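Minor capsid protein (Cafeteriavirus-dependent mavirus, PDB 6G42) is the single jelly-roll penton protein of the mavirus capsid, assembling as a pentamer that probably occupies the fivefold vertices of the shell. Local coordinates at residues P200-V205 with Y280-E285; T236-L241 with N249-R254. One frame throughout, in Å; residues are numbered along the deposited sequence. Where two conformers were deposited one is given.

In the fold
Interaction 1 (200-205 with 280-285) pairs neighbouring strands within one sheet of the jelly-roll, whereas interaction 2 (236-241 with 249-254) packs that sheet against the one containing strand 248-264. Their centres lie about 13 Å apart, yet they touch directly, because strand 201-207 is hydrogen-bonded to strand 272-281 on one flank and to strand 236-239 on the other. The geometry for this is Ile204 N to Tyr238 O at 2.8 Å and Tyr240 N to Ser202 O at 3.0 Å, both probable hydrogen bonds. Lys239 adds a side-chain link, its NZ 2.8 Å from Ser202 OG. Both contacts also reach the second subunit of the pentamer.

Interaction 1 (P200-V205 with Y280-E285); sequences PISHIV and YDYDNE
Two consecutive residues, Ser202 and His203, lie opposite the single residue Tyr280, and the antiparallel register slips by one residue here: Ile201 pairs with Asp281, but His203 pairs with Tyr280. This is a classic beta bulge between strands 201-207 and 272-281 of the jelly-roll. Its signature is bifurcated acceptance at Tyr280 O, which takes Ser202 N at 3.1 Å, in the carbonyl plane, and His203 N at 3.3 Å, tilted 16° from it. Tyr280 N returns a bond to His203 O. Beyond the bulge Tyr282 N donates to Pro200 O at 2.9 Å, just as residues 281-284 enter a type I turn.

The Tyr282 side chain can be traced outward from there. CB stays near Pro200 O; CG stands beside the backbone N, anti to the carbonyl carbon (chi1 -81°), and begins a ring that lies over strand 201-207. CD2 passes Pro200 O, and CE2 comes to 3.3 Å from Ile201 O. CD1 and CE1 lie beneath Ser202 CB, with OG 3.6 Å from CE1. Ser202 CB sits over the ring centre, 3.5 Å from the centroid and only 10° off the normal, a CH-pi contact. CZ meets Ser202 CA and CB. At the tip OH has a weak hydrogen bond to Lys239 NZ, and His59 of the second subunit stacks on the ring.

Ser202 OG, anti to its own backbone N, is hydrogen-bonded to Lys239 NZ and to Gln298 NE2 of the second subunit. Farther along, Val205 CG2 packs on Tyr280 CD1 at 3.9 Å. Asp281 OD2 meets Lys67 in a salt bridge and Tyr102 OH in a hydrogen bond. Across the contact, one carbonyl, Tyr280 O, thus satisfies two successive amides, while Ser202 CB, probably made slightly acidic by its hydroxyl, turns C-H groups to the Tyr282 pi face.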
# COMPACT_ATOMS: atom_id res chain seq x y z
N PRO C 200 23.00 -0.72 11.27
CA PRO C 200 23.57 -1.95 11.80
C PRO C 200 22.53 -2.92 12.35
O PRO C 200 22.88 -4.05 12.68
CB PRO C 200 24.45 -1.44 12.94
CG PRO C 200 23.69 -0.27 13.47
CD PRO C 200 23.04 0.36 12.27
N ILE C 201 21.27 -2.49 12.44
CA ILE C 201 20.22 -3.26 13.10
C ILE C 201 19.49 -4.15 12.11
O ILE C 201 18.91 -3.66 11.13
CB ILE C 201 19.24 -2.33 13.83
CG1 ILE C 201 20.03 -1.46 14.81
CG2 ILE C 201 18.15 -3.14 14.56
CD1 ILE C 201 19.21 -0.49 15.62
N SER C 202 19.49 -5.45 12.40
CA SER C 202 18.87 -6.47 11.55
C SER C 202 17.52 -6.93 12.08
O SER C 202 16.50 -6.75 11.42
CB SER C 202 19.81 -7.67 11.41
OG SER C 202 19.15 -8.77 10.82
N HIS C 203 17.54 -7.52 13.28
CA HIS C 203 16.36 -8.12 13.91
C HIS C 203 16.21 -7.65 15.35
O HIS C 203 17.18 -7.22 15.97
CB HIS C 203 16.48 -9.65 13.90
CG HIS C 203 16.01 -10.30 12.63
ND1 HIS C 203 16.85 -10.56 11.57
CD2 HIS C 203 14.80 -10.78 12.27
CE1 HIS C 203 16.17 -11.16 10.60
NE2 HIS C 203 14.92 -11.30 11.01
N ILE C 204 14.98 -7.73 15.87
CA ILE C 204 14.67 -7.51 17.29
C ILE C 204 13.87 -8.73 17.71
O ILE C 204 12.86 -9.06 17.10
CB ILE C 204 13.83 -6.23 17.53
CG1 ILE C 204 14.63 -4.98 17.16
CG2 ILE C 204 13.38 -6.15 18.99
CD1 ILE C 204 13.81 -3.70 17.11
N VAL C 205 14.32 -9.36 18.79
CA VAL C 205 13.86 -10.68 19.20
C VAL C 205 13.34 -10.60 20.63
O VAL C 205 13.84 -9.81 21.43
CB VAL C 205 15.03 -11.68 19.14
CG1 VAL C 205 14.72 -12.99 19.86
CG2 VAL C 205 15.42 -11.96 17.69
N TYR C 280 19.64 -7.89 17.54
CA TYR C 280 20.74 -8.50 16.77
C TYR C 280 21.20 -7.55 15.67
O TYR C 280 20.38 -7.09 14.89
CB TYR C 280 20.29 -9.82 16.13
CG TYR C 280 20.30 -10.97 17.10
CD1 TYR C 280 19.26 -11.14 18.01
CD2 TYR C 280 21.36 -11.87 17.14
CE1 TYR C 280 19.26 -12.18 18.92
CE2 TYR C 280 21.38 -12.92 18.04
CZ TYR C 280 20.33 -13.07 18.93
OH TYR C 280 20.35 -14.12 19.83
N ASP C 281 22.50 -7.26 15.63
CA ASP C 281 23.08 -6.50 14.53
C ASP C 281 23.39 -7.42 13.33
O ASP C 281 23.29 -8.64 13.44
CB ASP C 281 24.36 -5.76 14.98
CG ASP C 281 24.07 -4.56 15.89
OD1 ASP C 281 22.92 -4.37 16.32
OD2 ASP C 281 25.03 -3.80 16.17
N TYR C 282 23.75 -6.82 12.20
CA TYR C 282 24.10 -7.58 10.98
C TYR C 282 25.38 -8.41 11.11
O TYR C 282 25.48 -9.47 10.49
CB TYR C 282 24.15 -6.68 9.75
CG TYR C 282 22.78 -6.41 9.18
CD1 TYR C 282 22.08 -7.42 8.53
CD2 TYR C 282 22.17 -5.17 9.32
CE1 TYR C 282 20.81 -7.19 8.03
CE2 TYR C 282 20.90 -4.93 8.82
CZ TYR C 282 20.23 -5.95 8.17
OH TYR C 282 18.97 -5.72 7.68
N ASP C 283 26.33 -7.96 11.93
CA ASP C 283 27.51 -8.78 12.31
C ASP C 283 27.23 -9.87 13.37
O ASP C 283 28.16 -10.48 13.90
CB ASP C 283 28.70 -7.89 12.70
CG ASP C 283 28.42 -7.01 13.92
OD1 ASP C 283 27.61 -7.39 14.79
OD2 ASP C 283 29.04 -5.93 14.00
N ASN C 284 25.95 -10.08 13.67
CA ASN C 284 25.45 -11.13 14.58
C ASN C 284 25.89 -10.93 16.05
O ASN C 284 25.81 -11.86 16.85
CB ASN C 284 25.80 -12.54 14.04
CG ASN C 284 24.59 -13.50 14.04
OD1 ASN C 284 23.44 -13.09 13.85
ND2 ASN C 284 24.86 -14.78 14.23
N GLU C 285 26.29 -9.70 16.40
CA GLU C 285 26.62 -9.32 17.77
C GLU C 285 25.33 -8.98 18.50
O GLU C 285 24.56 -8.14 18.05
CB GLU C 285 27.56 -8.12 17.81
CG GLU C 285 28.07 -7.77 19.20
CD GLU C 285 29.22 -6.78 19.20
OE1 GLU C 285 29.33 -5.96 18.26
OE2 GLU C 285 30.02 -6.81 20.17

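Interaction 2 (T236-L241 with N249-R254); sequences TNYKYL and NSILFR
Tyr238 reaches across to Ile251 and Phe253 with its ring, CG being anti to the backbone N (chi1 179°). The Tyr238 and Phe253 side chains run antiparallel alongside one another: Tyr238 CD1 lies 3.9 Å from Phe253 CB, while Phe253 CD1 sits in plane at the edge of the Tyr238 ring. Against Ile251 the crossing is oblique, with the methyl CG2 3.7 Å from Tyr238 CZ and equally near CE2 and OH. No hydrogen bond joins the segments. The axes of the short strand segments approach to 9.5 Å and their N-to-C directions are 127° apart, consistent with packing between the two sheets of the jelly-roll sandwich, here only partly buried: strand 236-239 belongs to one sheet and strand 248-264 to the other. Tyr240 lies beyond the strand and crosses Ile251 at about a right angle, its CE1 3.7 Å from Ile251 CD1. The two methyls of Ile251, CG2 and CD1, therefore meet different tyrosines. The Tyr240 ring stands 76° from the Asn249 amide plane; its OH is hydrogen-bonded to Gln242, and Asn249 ND2 to Gln246 O. At the far end, Thr236 OG1 approaches Phe253 CE2 at 4.2 Å, and the Phe253 ring also meets that of Phe56.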
# COMPACT_ATOMS: atom_id res chain seq x y z
N THR C 236 9.82 -14.56 18.99
CA THR C 236 9.48 -13.92 17.71
C THR C 236 10.71 -13.21 17.15
O THR C 236 11.63 -12.86 17.89
CB THR C 236 8.26 -12.96 17.82
OG1 THR C 236 7.81 -12.58 16.50
CG2 THR C 236 8.59 -11.71 18.63
N ASN C 237 10.72 -13.03 15.83
CA ASN C 237 11.76 -12.33 15.09
C ASN C 237 11.14 -11.18 14.34
O ASN C 237 10.48 -11.40 13.32
CB ASN C 237 12.38 -13.24 14.04
CG ASN C 237 13.42 -14.17 14.60
OD1 ASN C 237 13.21 -14.79 15.64
ND2 ASN C 237 14.54 -14.31 13.89
N TYR C 238 11.32 -9.97 14.83
CA TYR C 238 10.88 -8.78 14.12
C TYR C 238 12.05 -8.29 13.28
O TYR C 238 13.10 -7.95 13.83
CB TYR C 238 10.43 -7.69 15.09
CG TYR C 238 9.98 -6.41 14.43
CD1 TYR C 238 8.68 -6.26 13.98
CD2 TYR C 238 10.87 -5.36 14.24
CE1 TYR C 238 8.26 -5.09 13.37
CE2 TYR C 238 10.46 -4.18 13.63
CZ TYR C 238 9.15 -4.05 13.20
OH TYR C 238 8.74 -2.89 12.59
N LYS C 239 11.88 -8.26 11.96
CA LYS C 239 12.85 -7.65 11.07
C LYS C 239 12.72 -6.13 11.15
O LYS C 239 11.63 -5.60 11.02
CB LYS C 239 12.63 -8.10 9.63
CG LYS C 239 13.70 -7.65 8.65
CD LYS C 239 14.99 -8.41 8.88
CE LYS C 239 16.17 -7.82 8.13
NZ LYS C 239 17.41 -8.48 8.59
N TYR C 240 13.85 -5.45 11.36
CA TYR C 240 13.87 -3.99 11.43
C TYR C 240 14.39 -3.38 10.13
O TYR C 240 15.28 -3.94 9.49
CB TYR C 240 14.71 -3.54 12.62
CG TYR C 240 14.72 -2.04 12.81
CD1 TYR C 240 13.63 -1.38 13.37
CD2 TYR C 240 15.82 -1.28 12.41
CE1 TYR C 240 13.63 -0.00 13.53
CE2 TYR C 240 15.83 0.09 12.56
CZ TYR C 240 14.73 0.73 13.12
OH TYR C 240 14.76 2.10 13.27
N LEU C 241 13.81 -2.25 9.76
CA LEU C 241 14.25 -1.46 8.60
C LEU C 241 14.32 0.02 9.00
O LEU C 241 13.37 0.55 9.58
CB LEU C 241 13.27 -1.64 7.44
CG LEU C 241 13.05 -3.08 6.96
CD1 LEU C 241 11.82 -3.14 6.06
CD2 LEU C 241 14.27 -3.62 6.25
N ASN C 249 12.18 5.99 18.16
CA ASN C 249 11.16 5.24 17.42
C ASN C 249 10.04 4.72 18.32
O ASN C 249 10.16 4.63 19.54
CB ASN C 249 11.79 4.07 16.66
CG ASN C 249 12.72 4.53 15.56
OD1 ASN C 249 12.28 4.95 14.49
ND2 ASN C 249 14.02 4.44 15.80
N SER C 250 8.94 4.38 17.65
CA SER C 250 7.79 3.72 18.25
C SER C 250 7.50 2.55 17.32
O SER C 250 7.06 2.75 16.20
CB SER C 250 6.60 4.69 18.32
OG SER C 250 5.46 4.09 18.90
N ILE C 251 7.81 1.34 17.78
CA ILE C 251 7.80 0.16 16.92
C ILE C 251 6.63 -0.76 17.25
O ILE C 251 6.62 -1.41 18.29
CB ILE C 251 9.13 -0.60 17.01
CG1 ILE C 251 10.26 0.30 16.50
CG2 ILE C 251 9.06 -1.89 16.19
CD1 ILE C 251 11.66 -0.25 16.70
N LEU C 252 5.65 -0.81 16.34
CA LEU C 252 4.47 -1.66 16.48
C LEU C 252 4.61 -2.93 15.64
O LEU C 252 5.06 -2.88 14.49
CB LEU C 252 3.24 -0.87 16.05
CG LEU C 252 1.87 -1.55 16.14
CD1 LEU C 252 1.53 -1.87 17.59
CD2 LEU C 252 0.81 -0.65 15.52
N PHE C 253 4.24 -4.07 16.24
CA PHE C 253 4.12 -5.34 15.54
C PHE C 253 2.75 -5.98 15.83
O PHE C 253 2.30 -6.00 16.98
CB PHE C 253 5.25 -6.30 15.93
CG PHE C 253 5.03 -7.71 15.45
CD1 PHE C 253 5.11 -8.01 14.10
CD2 PHE C 253 4.71 -8.73 16.35
CE1 PHE C 253 4.90 -9.31 13.65
CE2 PHE C 253 4.50 -10.02 15.90
CZ PHE C 253 4.59 -10.31 14.55
N ARG C 254 2.10 -6.47 14.77
CA ARG C 254 0.86 -7.25 14.85
C ARG C 254 0.94 -8.40 13.84
O ARG C 254 1.30 -8.17 12.69
CB ARG C 254 -0.34 -6.35 14.56
CG ARG C 254 -0.61 -5.30 15.63
CD ARG C 254 -1.69 -4.32 15.20
NE ARG C 254 -1.20 -3.32 14.24
CZ ARG C 254 -1.95 -2.35 13.70
NH1 ARG C 254 -3.24 -2.23 14.00
NH2 ARG C 254 -1.39 -1.50 12.84